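Local coordinates for protein class I SAM-dependent methyltransferase (Silicibacter pomeroyi DSS-3, PDB 3CVO) that probably transfers methyl groups from S-adenosylmethionine to a substrate that is not known, at residues 42-47 with 65-70; 56-59 with 63-66. One frame throughout, in Å; residues are numbered along the deposited sequence.

Both contacts use helix 61-73, which packs against helix 41-47 in contact 1 and against the end of strand 53-58 in contact 2. Their centres lie about 9 Å apart, and they meet where T43 CG2 packs 3.6 Å from S56 OG. E36 connects them too, its OE1 being hydrogen-bonded to T43 OG1 and S56 OG; S39 touches M67 in contact 1 and bonds to E58 and W63 in contact 2. E36, S39 and E58 probably belong to the region that, in class I methyltransferases, cradles the cofactor. The sulfate and ethanediol on R65, probably from the crystallisation liquor, lie away from both packed faces; the side chains of V44 and W63 each lie about 4 Å from another ethanediol.

Contact 1: 42-47 with 65-70; sequences STVVAA and RMMKAW. With SO4 (sulfate ion), chain E; EDO (1,2-ethanediol), chain I.
M67 and W70 reach across from helix 61-73 to T43 and V44 of helix 41-47, bridging two roughly parallel segments whose axes approach to 11.8 Å and are inclined by 26°. R65 before them faces elsewhere. Its guanidinium works edge-on: R65 NH1 donates to sulfate O3 (2.9 Å) and R65 NH2 to sulfate O4, a two-pronged grip with the sulphur in the guanidinium plane, while NH2 also donates to ethanediol O1 at 2.8 Å. M67, a selenomethionine, follows on the inner side. Bends at chi2 and chi3 (-63° and -52°) curl the chain so that M67 CE settles 3.9 Å from T43 CB; a flexible, unbranched chain suits this reach across widely spaced helices. T43 shows M67 its carbon side, because its OG1 is hydrogen-bonded to E36 and to the backbone N of G40. One turn later W70 offers a face of its indole to V44, the two side chains crossing at about a right angle. V44 CG2 stands over the six-membered ring of W70, 4.0 Å from its centroid, as a CH-pi contact, and V44 CG1 meets W70 CH2 at 3.6 Å. The branched valine presents both methyls to a broad ring, and P12 touches both M67 and W70. With no hydrogen bond between the segments, this helix pairing rests on dispersion and CH-pi attraction, while T43 spends its polar end on the probable cofactor loop.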
loop_
_atom_site.group_PDB
_atom_site.type_symbol
_atom_site.label_atom_id
_atom_site.label_comp_id
_atom_site.label_asym_id
_atom_site.label_seq_id
_atom_site.Cartn_x
_atom_site.Cartn_y
_atom_site.Cartn_z
ATOM N N SER A 42 -15.561 24.891 -1.417
ATOM C CA SER A 42 -14.537 24.996 -2.470
ATOM C C SER A 42 -15.148 24.574 -3.797
ATOM O O SER A 42 -14.869 25.115 -4.870
ATOM C CB SER A 42 -13.325 24.114 -2.149
ATOM O OG SER A 42 -13.706 22.771 -1.847
ATOM N N THR A 43 -16.038 23.606 -3.677
ATOM C CA THR A 43 -16.680 22.994 -4.819
ATOM C C THR A 43 -17.598 24.002 -5.486
ATOM O O THR A 43 -17.687 24.051 -6.701
ATOM C CB THR A 43 -17.543 21.784 -4.383
ATOM O OG1 THR A 43 -16.775 20.920 -3.507
ATOM C CG2 THR A 43 -18.016 21.018 -5.614
ATOM N N VAL A 44 -18.266 24.814 -4.660
ATOM C CA VAL A 44 -19.145 25.902 -5.155
ATOM C C VAL A 44 -18.298 26.944 -5.872
ATOM O O VAL A 44 -18.659 27.433 -6.929
ATOM C CB VAL A 44 -19.982 26.552 -4.007
ATOM C CG1 VAL A 44 -20.770 27.793 -4.506
ATOM C CG2 VAL A 44 -20.928 25.514 -3.391
ATOM N N VAL A 45 -17.153 27.263 -5.288
ATOM C CA VAL A 45 -16.197 28.166 -5.927
ATOM C C VAL A 45 -15.830 27.689 -7.335
ATOM O O VAL A 45 -15.775 28.487 -8.281
ATOM C CB VAL A 45 -14.903 28.393 -5.113
ATOM C CG1 VAL A 45 -13.895 29.184 -5.963
ATOM C CG2 VAL A 45 -15.197 29.122 -3.805
ATOM N N ALA A 46 -15.654 26.385 -7.483
ATOM C CA ALA A 46 -15.264 25.801 -8.771
ATOM C C ALA A 46 -16.440 25.803 -9.755
ATOM O O ALA A 46 -16.302 26.130 -10.947
ATOM C CB ALA A 46 -14.746 24.375 -8.578
ATOM N N ALA A 47 -17.603 25.454 -9.215
ATOM C CA ALA A 47 -18.842 25.338 -9.976
ATOM C C ALA A 47 -19.238 26.642 -10.646
ATOM O O ALA A 47 -19.885 26.646 -11.684
ATOM C CB ALA A 47 -19.987 24.860 -9.064
ATOM N N ARG A 65 -25.046 13.833 -0.797
ATOM C CA ARG A 65 -26.425 13.938 -1.294
ATOM C C ARG A 65 -26.882 15.396 -1.237
ATOM O O ARG A 65 -27.475 15.936 -2.177
ATOM C CB ARG A 65 -27.355 13.067 -0.469
ATOM C CG ARG A 65 -28.731 12.935 -1.038
ATOM C CD ARG A 65 -29.602 12.178 -0.051
ATOM N NE ARG A 65 -29.170 10.782 0.057
ATOM C CZ ARG A 65 -28.747 10.190 1.172
ATOM N NH1 ARG A 65 -28.685 10.849 2.318
ATOM N NH2 ARG A 65 -28.378 8.911 1.134
HETATM N N MSE A 66 -26.530 16.056 -0.157
HETATM C CA MSE A 66 -26.802 17.510 -0.054
HETATM C C MSE A 66 -26.088 18.337 -1.124
HETATM O O MSE A 66 -26.681 19.241 -1.687
HETATM C CB MSE A 66 -26.462 18.049 1.338
HETATM C CG MSE A 66 -27.479 17.622 2.348
HETATM SE SE MSE A 66 -27.062 18.188 4.185
HETATM C CE MSE A 66 -27.201 20.109 3.903
HETATM N N MSE A 67 -24.819 18.044 -1.382
HETATM C CA MSE A 67 -24.033 18.785 -2.384
HETATM C C MSE A 67 -24.661 18.594 -3.768
HETATM O O MSE A 67 -24.767 19.534 -4.568
HETATM C CB MSE A 67 -22.574 18.322 -2.380
HETATM C CG MSE A 67 -21.819 18.722 -1.135
HETATM SE SE MSE A 67 -21.668 20.625 -0.898
HETATM C CE MSE A 67 -20.942 21.126 -2.659
ATOM N N LYS A 68 -25.122 17.368 -4.030
ATOM C CA LYS A 68 -25.743 17.063 -5.315
ATOM C C LYS A 68 -27.048 17.841 -5.473
ATOM O O LYS A 68 -27.373 18.411 -6.530
ATOM C CB LYS A 68 -25.982 15.568 -5.461
ATOM C CG LYS A 68 -24.680 14.758 -5.666
ATOM C CD LYS A 68 -24.977 13.289 -5.821
ATOM C CE LYS A 68 -23.703 12.510 -6.026
ATOM N NZ LYS A 68 -23.940 11.044 -5.866
ATOM N N ALA A 69 -27.807 17.849 -4.399
ATOM C CA ALA A 69 -29.067 18.569 -4.377
ATOM C C ALA A 69 -28.823 20.060 -4.592
ATOM O O ALA A 69 -29.515 20.734 -5.351
ATOM C CB ALA A 69 -29.829 18.305 -3.048
ATOM N N TRP A 70 -27.819 20.566 -3.918
ATOM C CA TRP A 70 -27.468 21.965 -4.061
ATOM C C TRP A 70 -27.174 22.306 -5.523
ATOM O O TRP A 70 -27.634 23.324 -6.038
ATOM C CB TRP A 70 -26.267 22.346 -3.184
ATOM C CG TRP A 70 -26.190 23.804 -3.074
ATOM C CD1 TRP A 70 -26.926 24.607 -2.242
ATOM C CD2 TRP A 70 -25.424 24.666 -3.883
ATOM N NE1 TRP A 70 -26.616 25.912 -2.449
ATOM C CE2 TRP A 70 -25.704 25.986 -3.464
ATOM C CE3 TRP A 70 -24.509 24.459 -4.908
ATOM C CZ2 TRP A 70 -25.094 27.091 -4.036
ATOM C CZ3 TRP A 70 -23.903 25.553 -5.480
ATOM C CH2 TRP A 70 -24.183 26.851 -5.039
HETATM S S SO4 E . -27.255 8.330 4.802
HETATM O O1 SO4 E . -27.932 7.051 5.034
HETATM O O2 SO4 E . -26.260 8.586 5.854
HETATM O O3 SO4 E . -28.256 9.399 4.817
HETATM O O4 SO4 E . -26.613 8.296 3.500
HETATM C C1 EDO I . -28.790 7.152 -2.320
HETATM O O1 EDO I . -27.986 7.952 -1.460
HETATM C C2 EDO I . -29.771 8.099 -2.966
HETATM O O2 EDO I . -29.171 9.395 -2.918
#

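Contact 2: 56-59 with 63-66; sequences SVES and WARM. With SO4 (sulfate ion), chain E; EDO (1,2-ethanediol), chain I.
The carboxylate of E58 stands nearly upright to the indole of W63, the two planes 81° apart, and meets the ring at its edge. E58 CD lies in the ring plane, 3.6 Å from W63 CD1, and E58 OE1 is 3.5 Å from the same carbon. This is contact without a hydrogen bond, since W63 NE1 donates instead to the carbonyl O of S39. With CG anti to the backbone N (chi1 178°), E58 CG lies 3.9 Å from A64 CB, where a small methyl lets helix 61-73 come close to the strand; a bend at chi2 (55°) then brings the carboxylate up to the CD1 edge of the indole. Both carboxylate oxygens are engaged elsewhere, OE1 with S39 OG and OE2 with the backbone N of D60. With an alanine here in place of E58, S39 OG and the D60 backbone N would probably each lose their carboxylate partner, and a gap would open beside the indole edge. An acidic residue ending this second strand commonly holds the cofactor's ribose hydroxyls in class I methyltransferases; E58, opening the beta-alpha-beta unit to strand 81-86, is consistent with that role, its carboxylate fixed by S39 and D60.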
loop_
_atom_site.group_PDB
_atom_site.type_symbol
_atom_site.label_atom_id
_atom_site.label_comp_id
_atom_site.label_asym_id
_atom_site.label_seq_id
_atom_site.Cartn_x
_atom_site.Cartn_y
_atom_site.Cartn_z
ATOM N N SER A 56 -15.038 15.772 -7.012
ATOM C CA SER A 56 -14.890 15.920 -5.565
ATOM C C SER A 56 -15.204 14.599 -4.880
ATOM O O SER A 56 -16.296 14.070 -4.962
ATOM C CB SER A 56 -15.827 17.016 -5.033
ATOM O OG SER A 56 -15.673 18.225 -5.789
ATOM N N VAL A 57 -14.188 14.076 -4.217
ATOM C CA VAL A 57 -14.256 12.811 -3.503
ATOM C C VAL A 57 -14.788 13.091 -2.114
ATOM O O VAL A 57 -14.320 13.953 -1.380
ATOM C CB VAL A 57 -12.816 12.122 -3.431
ATOM C CG1 VAL A 57 -12.822 10.856 -2.488
ATOM C CG2 VAL A 57 -12.286 11.835 -4.844
ATOM N N GLU A 58 -15.799 12.342 -1.730
ATOM C CA GLU A 58 -16.488 12.633 -0.474
ATOM C C GLU A 58 -16.865 11.348 0.286
ATOM O O GLU A 58 -17.489 10.472 -0.278
ATOM C CB GLU A 58 -17.772 13.428 -0.802
ATOM C CG GLU A 58 -18.661 13.795 0.397
ATOM C CD GLU A 58 -17.889 14.551 1.487
ATOM O OE1 GLU A 58 -17.337 15.614 1.158
ATOM O OE2 GLU A 58 -17.797 14.027 2.622
ATOM N N SER A 59 -16.516 11.299 1.574
ATOM C CA SER A 59 -16.756 10.111 2.408
ATOM C C SER A 59 -18.141 10.104 3.100
ATOM O O SER A 59 -18.648 9.038 3.454
ATOM C CB SER A 59 -15.649 9.968 3.488
ATOM O OG SER A 59 -15.537 11.141 4.269
ATOM N N TRP A 63 -23.861 14.108 3.213
ATOM C CA TRP A 63 -23.335 15.373 2.728
ATOM C C TRP A 63 -23.172 15.362 1.210
ATOM O O TRP A 63 -23.529 16.329 0.553
ATOM C CB TRP A 63 -22.028 15.709 3.422
ATOM C CG TRP A 63 -21.408 16.973 3.001
ATOM C CD1 TRP A 63 -20.239 17.106 2.337
ATOM C CD2 TRP A 63 -21.891 18.309 3.240
ATOM N NE1 TRP A 63 -19.951 18.422 2.149
ATOM C CE2 TRP A 63 -20.942 19.185 2.700
ATOM C CE3 TRP A 63 -23.024 18.840 3.857
ATOM C CZ2 TRP A 63 -21.101 20.586 2.709
ATOM C CZ3 TRP A 63 -23.180 20.229 3.879
ATOM C CH2 TRP A 63 -22.218 21.083 3.303
ATOM N N ALA A 64 -22.713 14.252 0.635
ATOM C CA ALA A 64 -22.646 14.158 -0.819
ATOM C C ALA A 64 -24.027 14.377 -1.439
ATOM O O ALA A 64 -24.171 15.063 -2.432
ATOM C CB ALA A 64 -22.030 12.794 -1.301
ATOM N N ARG A 65 -25.046 13.833 -0.797
ATOM C CA ARG A 65 -26.425 13.938 -1.294
ATOM C C ARG A 65 -26.882 15.396 -1.237
ATOM O O ARG A 65 -27.475 15.936 -2.177
ATOM C CB ARG A 65 -27.355 13.067 -0.469
ATOM C CG ARG A 65 -28.731 12.935 -1.038
ATOM C CD ARG A 65 -29.602 12.178 -0.051
ATOM N NE ARG A 65 -29.170 10.782 0.057
ATOM C CZ ARG A 65 -28.747 10.190 1.172
ATOM N NH1 ARG A 65 -28.685 10.849 2.318
ATOM N NH2 ARG A 65 -28.378 8.911 1.134
HETATM N N MSE A 66 -26.530 16.056 -0.157
HETATM C CA MSE A 66 -26.802 17.510 -0.054
HETATM C C MSE A 66 -26.088 18.337 -1.124
HETATM O O MSE A 66 -26.681 19.241 -1.687
HETATM C CB MSE A 66 -26.462 18.049 1.338
HETATM C CG MSE A 66 -27.479 17.622 2.348
HETATM SE SE MSE A 66 -27.062 18.188 4.185
HETATM C CE MSE A 66 -27.201 20.109 3.903
HETATM S S SO4 E . -27.255 8.330 4.802
HETATM O O1 SO4 E . -27.932 7.051 5.034
HETATM O O2 SO4 E . -26.260 8.586 5.854
HETATM O O3 SO4 E . -28.256 9.399 4.817
HETATM O O4 SO4 E . -26.613 8.296 3.500
HETATM C C1 EDO I . -28.790 7.152 -2.320
HETATM O O1 EDO I . -27.986 7.952 -1.460
HETATM C C2 EDO I . -29.771 8.099 -2.966
HETATM O O2 EDO I . -29.171 9.395 -2.918
#